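Local coordinates for 5'-deoxynucleotidase (Archaeoglobus fulgidus, PDB 1YNB) that probably hydrolyses 2'-deoxyribonucleoside 5'-phosphates to the deoxyribonucleoside and phosphate as a metal-dependent, homodimeric HD-domain phosphatase, at the interface of chains A and B and the interface of chains B and C. Sequence-based numbering; all coordinates share one arbitrary frame. Chains: chain A/B/C, hypothetical protein AF1432.

Contact 1: the interface of chains A and B. Residues chain A 17, 20-21, 38, 40-41, 43-44, 72, 76; chain B 41, 44-45, 48.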
# COMPACT_ATOMS: atom_id res chain seq x y z
N VAL A 17 -16.74 7.65 -6.46
CA VAL A 17 -15.75 6.63 -6.83
C VAL A 17 -14.86 6.33 -5.63
O VAL A 17 -14.41 5.19 -5.46
CB VAL A 17 -14.85 7.14 -8.01
CG1 VAL A 17 -13.59 6.28 -8.16
CG2 VAL A 17 -15.70 7.09 -9.33
N LEU A 20 -15.50 3.44 -3.19
CA LEU A 20 -15.06 2.08 -3.45
C LEU A 20 -13.81 1.74 -2.62
O LEU A 20 -13.47 0.55 -2.50
CB LEU A 20 -14.77 1.85 -4.93
CG LEU A 20 -16.09 1.83 -5.74
CD1 LEU A 20 -15.76 1.77 -7.22
CD2 LEU A 20 -16.93 0.61 -5.34
N LYS A 21 -13.14 2.75 -2.05
CA LYS A 21 -11.97 2.47 -1.20
C LYS A 21 -12.55 2.07 0.17
O LYS A 21 -11.82 1.58 1.03
CB LYS A 21 -11.11 3.69 -0.90
CG LYS A 21 -10.68 4.55 -2.11
CD LYS A 21 -9.71 5.67 -1.61
CE LYS A 21 -9.13 6.52 -2.76
NZ LYS A 21 -8.27 7.62 -2.20
N SER A 38 -10.36 -3.78 -0.57
CA SER A 38 -11.55 -2.99 -0.90
C SER A 38 -11.84 -3.27 -2.39
O SER A 38 -11.00 -3.82 -3.12
CB SER A 38 -11.29 -1.48 -0.70
OG SER A 38 -10.28 -1.02 -1.58
N ALA A 40 -12.07 -1.07 -4.68
CA ALA A 40 -11.03 -0.24 -5.32
C ALA A 40 -9.69 -1.00 -5.52
O ALA A 40 -9.08 -0.94 -6.60
CB ALA A 40 -10.77 1.04 -4.46
N GLU A 41 -9.20 -1.69 -4.47
CA GLU A 41 -7.96 -2.44 -4.60
C GLU A 41 -8.07 -3.61 -5.59
O GLU A 41 -7.13 -3.91 -6.34
CB GLU A 41 -7.51 -2.93 -3.21
CG GLU A 41 -7.04 -1.73 -2.35
CD GLU A 41 -6.90 -2.07 -0.87
OE1 GLU A 41 -7.60 -3.00 -0.40
OE2 GLU A 41 -6.11 -1.39 -0.18
N ASN A 43 -10.07 -3.71 -8.25
CA ASN A 43 -10.11 -3.08 -9.60
C ASN A 43 -8.73 -2.61 -10.03
O ASN A 43 -8.35 -2.69 -11.21
CB ASN A 43 -11.03 -1.87 -9.60
CG ASN A 43 -12.46 -2.22 -9.31
OD1 ASN A 43 -13.20 -1.41 -8.76
ND2 ASN A 43 -12.88 -3.43 -9.70
N PHE A 44 -7.98 -2.06 -9.08
CA PHE A 44 -6.63 -1.62 -9.34
C PHE A 44 -5.81 -2.74 -9.93
O PHE A 44 -5.23 -2.60 -11.02
CB PHE A 44 -5.95 -1.13 -8.03
CG PHE A 44 -4.45 -0.93 -8.15
CD1 PHE A 44 -3.93 0.19 -8.85
CD2 PHE A 44 -3.56 -1.85 -7.58
CE1 PHE A 44 -2.56 0.36 -8.97
CE2 PHE A 44 -2.16 -1.68 -7.70
CZ PHE A 44 -1.67 -0.55 -8.41
N LEU A 72 -11.15 -0.86 -14.72
CA LEU A 72 -11.38 0.10 -13.63
C LEU A 72 -12.85 0.43 -13.45
O LEU A 72 -13.31 0.67 -12.33
CB LEU A 72 -10.62 1.39 -13.88
CG LEU A 72 -9.11 1.32 -13.81
CD1 LEU A 72 -8.53 2.66 -14.32
CD2 LEU A 72 -8.69 1.07 -12.34
N LEU A 76 -17.85 -0.40 -10.96
CA LEU A 76 -18.16 0.92 -10.49
C LEU A 76 -19.52 1.07 -9.85
O LEU A 76 -19.67 1.77 -8.83
CB LEU A 76 -17.98 1.93 -11.62
CG LEU A 76 -17.15 3.12 -11.15
CD1 LEU A 76 -15.86 2.63 -10.48
CD2 LEU A 76 -16.82 4.03 -12.33
N GLU B 41 -5.38 2.13 -3.67
CA GLU B 41 -6.63 2.89 -3.71
C GLU B 41 -6.42 4.29 -4.30
O GLU B 41 -7.28 4.79 -5.04
CB GLU B 41 -7.23 2.99 -2.31
CG GLU B 41 -7.81 1.60 -1.91
CD GLU B 41 -8.17 1.49 -0.43
OE1 GLU B 41 -7.58 2.23 0.41
OE2 GLU B 41 -9.04 0.65 -0.11
N PHE B 44 -6.08 3.78 -8.09
CA PHE B 44 -7.39 3.47 -8.64
C PHE B 44 -8.14 4.74 -8.95
O PHE B 44 -8.58 4.96 -10.09
CB PHE B 44 -8.24 2.63 -7.63
CG PHE B 44 -9.71 2.51 -7.98
CD1 PHE B 44 -10.12 1.66 -9.03
CD2 PHE B 44 -10.67 3.24 -7.28
CE1 PHE B 44 -11.45 1.55 -9.35
CE2 PHE B 44 -12.03 3.13 -7.60
CZ PHE B 44 -12.41 2.28 -8.66
N ARG B 45 -8.33 5.59 -7.94
CA ARG B 45 -9.13 6.77 -8.23
C ARG B 45 -8.37 7.78 -9.10
O ARG B 45 -9.00 8.50 -9.89
CB ARG B 45 -9.62 7.47 -6.97
CG ARG B 45 -10.62 8.60 -7.30
CD ARG B 45 -11.54 8.99 -6.17
NE ARG B 45 -10.78 9.50 -5.02
CZ ARG B 45 -11.36 10.09 -3.98
NH1 ARG B 45 -12.67 10.25 -3.97
NH2 ARG B 45 -10.64 10.50 -2.94
N ILE B 48 -9.03 6.87 -12.74
CA ILE B 48 -10.34 7.29 -13.19
C ILE B 48 -10.32 8.82 -13.37
O ILE B 48 -10.82 9.36 -14.39
CB ILE B 48 -11.43 6.82 -12.17
CG1 ILE B 48 -11.55 5.29 -12.29
CG2 ILE B 48 -12.80 7.47 -12.43
CD1 ILE B 48 -12.48 4.67 -11.27
O HOH W 1 -9.58 2.89 2.29
O HOH W 2 -9.80 -0.33 2.25
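Helix 39-56 of the HD-domain fold meets its twin in this patch of the two-fold A-B interface, consistent with a homodimeric protein. B:Phe44 is the knob. Its CG stands anti to the backbone N (chi1 168°), which sends the ring into a pocket of chain A lined by A:Val17, A:Leu20, A:Ala40, A:Asn43, A:Leu72 and A:Leu76. A:Ala40 CA sits over the middle of one ring face, 4.0 Å from the centroid, as a CH-pi contact. A:Val17 crosses obliquely and brings CG1 to 3.6 Å from B:Phe44 CE2, while its carbonyl O lies at the ring edge, in plane. A:Asn43 runs alongside in the same direction, its amide turned 33° from the ring. Beyond the ring, B:Ile48 CD1 meets A:Val17 CG1 tip to tip.

The polar flank belongs to B:Glu41. A:Ser38 OG donates a 2.6 Å hydrogen bond to the anti lone pair of B:Glu41 OE2. A reciprocal capping box fixes this hydroxyl: A:Glu41 N donates to A:Ser38 OG (3.2 Å), and A:Ser38 N to A:Glu41 OE1 (2.9 Å) from above the carboxylate plane. Water 1 links B:Glu41 OE1, and water 2 OE2, to A:Lys21 O, while the extended A:Lys21 side chain crosses B:Glu41 obliquely. B:Glu41 OE2 also lies 3.2 Å from A:Lys21 O, a repulsive pair of acceptors; with the A:Glu41 carboxylate stacked 19° from its plane, this might favour a proton on B:Glu41, though protonation is not seen.

Contact 2: the interface of chains B and C. Residues chain B 81-85, 88, 92, 94; chain C 81-85, 88, 92, 94.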
# COMPACT_ATOMS: atom_id res chain seq x y z
N THR B 81 9.76 0.79 -2.87
CA THR B 81 10.32 1.97 -2.19
C THR B 81 9.48 2.63 -1.11
O THR B 81 10.01 3.46 -0.37
CB THR B 81 10.65 3.07 -3.20
OG1 THR B 81 9.44 3.72 -3.62
CG2 THR B 81 11.36 2.48 -4.43
N MET B 82 8.21 2.24 -1.02
CA MET B 82 7.27 2.82 -0.06
C MET B 82 6.84 4.21 -0.55
O MET B 82 7.46 4.79 -1.46
CB MET B 82 7.90 2.95 1.34
CG MET B 82 8.41 1.63 1.92
SD MET B 82 9.31 1.87 3.50
CE MET B 82 7.90 2.47 4.54
N ASP B 83 5.75 4.71 0.04
CA ASP B 83 5.21 6.03 -0.30
C ASP B 83 6.01 7.01 0.54
O ASP B 83 5.71 7.18 1.71
CB ASP B 83 3.72 6.13 0.09
CG ASP B 83 3.16 7.53 -0.13
OD1 ASP B 83 2.02 7.81 0.31
OD2 ASP B 83 3.87 8.36 -0.74
N LEU B 84 7.04 7.62 -0.03
CA LEU B 84 7.84 8.58 0.75
C LEU B 84 7.07 9.89 0.85
O LEU B 84 6.93 10.61 -0.14
CB LEU B 84 9.21 8.81 0.08
CG LEU B 84 9.99 7.52 -0.15
CD1 LEU B 84 11.30 7.82 -0.89
CD2 LEU B 84 10.25 6.83 1.18
N HIS B 85 6.57 10.19 2.04
CA HIS B 85 5.83 11.42 2.24
C HIS B 85 6.75 12.65 2.26
O HIS B 85 7.97 12.53 2.38
CB HIS B 85 5.00 11.37 3.54
CG HIS B 85 5.82 11.12 4.78
ND1 HIS B 85 5.82 9.91 5.44
CD2 HIS B 85 6.67 11.92 5.46
CE1 HIS B 85 6.64 9.97 6.47
NE2 HIS B 85 7.17 11.19 6.50
N ALA B 88 9.56 12.96 4.81
CA ALA B 88 10.61 11.99 4.52
C ALA B 88 11.49 12.40 3.34
O ALA B 88 12.70 12.17 3.36
CB ALA B 88 10.00 10.60 4.25
N VAL B 92 15.27 11.66 2.61
CA VAL B 92 15.31 10.42 1.85
C VAL B 92 15.36 10.57 0.34
O VAL B 92 14.47 11.18 -0.26
CB VAL B 92 14.11 9.53 2.22
CG1 VAL B 92 14.11 8.28 1.37
CG2 VAL B 92 14.16 9.16 3.70
N CYS B 94 15.52 8.51 -3.32
CA CYS B 94 15.19 7.23 -3.91
C CYS B 94 15.53 7.09 -5.39
O CYS B 94 15.33 8.01 -6.17
CB CYS B 94 13.69 6.98 -3.70
SG CYS B 94 12.98 5.72 -4.73
N THR C 81 11.73 9.83 8.75
CA THR C 81 12.18 9.06 7.59
C THR C 81 11.43 7.78 7.26
O THR C 81 11.64 7.20 6.19
CB THR C 81 13.67 8.67 7.74
OG1 THR C 81 13.78 7.55 8.63
CG2 THR C 81 14.47 9.83 8.32
N MET C 82 10.56 7.35 8.17
CA MET C 82 9.82 6.09 8.04
C MET C 82 10.76 4.90 8.28
O MET C 82 12.00 5.05 8.31
CB MET C 82 9.19 5.94 6.64
CG MET C 82 8.27 7.09 6.25
SD MET C 82 7.71 6.95 4.51
CE MET C 82 6.67 5.44 4.64
N ASP C 83 10.15 3.73 8.50
CA ASP C 83 10.88 2.48 8.72
C ASP C 83 11.20 1.97 7.33
O ASP C 83 10.35 1.37 6.68
CB ASP C 83 10.00 1.46 9.47
CG ASP C 83 10.68 0.10 9.63
OD1 ASP C 83 9.99 -0.87 10.03
OD2 ASP C 83 11.90 0.00 9.36
N LEU C 84 12.42 2.22 6.86
CA LEU C 84 12.80 1.74 5.53
C LEU C 84 13.16 0.26 5.63
O LEU C 84 14.20 -0.10 6.19
CB LEU C 84 13.98 2.56 4.97
CG LEU C 84 13.68 4.06 4.92
CD1 LEU C 84 14.91 4.85 4.49
CD2 LEU C 84 12.51 4.32 3.97
N HIS C 85 12.28 -0.60 5.11
CA HIS C 85 12.52 -2.04 5.15
C HIS C 85 13.60 -2.47 4.16
O HIS C 85 13.95 -1.73 3.23
CB HIS C 85 11.22 -2.82 4.88
CG HIS C 85 10.58 -2.51 3.56
ND1 HIS C 85 9.41 -1.78 3.45
CD2 HIS C 85 10.96 -2.81 2.29
CE1 HIS C 85 9.10 -1.65 2.17
NE2 HIS C 85 10.03 -2.26 1.45
N ALA C 88 13.27 -1.84 0.39
CA ALA C 88 13.38 -0.40 0.10
C ALA C 88 14.80 0.12 0.16
O ALA C 88 15.21 0.94 -0.67
CB ALA C 88 12.49 0.40 1.07
N VAL C 92 16.58 2.99 -1.67
CA VAL C 92 16.43 4.20 -0.86
C VAL C 92 17.56 4.50 0.12
O VAL C 92 17.94 3.65 0.94
CB VAL C 92 15.10 4.15 -0.07
CG1 VAL C 92 14.95 5.39 0.77
CG2 VAL C 92 13.94 4.04 -1.04
N CYS C 94 18.96 7.22 3.07
CA CYS C 94 18.49 8.20 4.03
C CYS C 94 19.56 8.90 4.86
O CYS C 94 20.47 8.27 5.38
CB CYS C 94 17.49 7.52 4.95
SG CYS C 94 17.26 8.31 6.49
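Two methionines meet tip to tip at the two-fold axis between chains B and C, the methyl carbons B:Met82 CE and C:Met82 CE standing 3.2 Å apart, tighter than normal van der Waals contact. Each methionine side chain leaves with CG anti to its carbonyl carbon and then bends at the sulfur (chi3 66° in B:Met82), which turns the methyl inward to its twin. The flanks of each thioether are gripped by the opposite subunit. C:Met82 CG touches B:His85 CE1 at 3.3 Å, the imidazole reaching toward the methionine end-on, and C:Met82 SD lies 3.5 Å from the carbonyl B:Asp83 O. B:Leu84 crosses the same side chain obliquely through CD2.

Next to this pair, the short strands 92-94 run antiparallel across the chains, B:Val92 bridging C:Cys94 and B:Cys94 bridging C:Val92. The valines cross obliquely, and B:Val92 CG2 packs 3.9 Å from C:Cys94 CB. The side-chain contacts are mainly apolar, and the interface may reflect crystal assembly, not the homodimer.

Further out, each subunit fixes its own groups. The imidazole of B:His85, with CG in the crowded position between backbone N and carbonyl carbon (chi1 58°), has B:Ala88 CB over one face, offset toward the rim. The turn bearing B:Met82 is braced by B:Thr81, whose hydroxyl OG1 donates a hydrogen bond of 3.1 Å to B:Met82 O, striking a carbonyl lone pair in plane at a C=O...donor angle of 131°.

Contact 1 and contact 2 lie about 25 Å apart between the centres of their C-alpha atoms and have no residues in common; chain B, which touches both other chains of the deposited set of three, takes part in both. By symmetry, chains A and B each give helix 39-56 and the pocket that receives its partner's phenylalanine, whereas chain B turns the segment 81-94, with its short strand, to chain C, so the two surfaces can be occupied at once. Contact 1 fits the homodimer; contact 2, if it forms in solution, would join such dimers into a larger assembly.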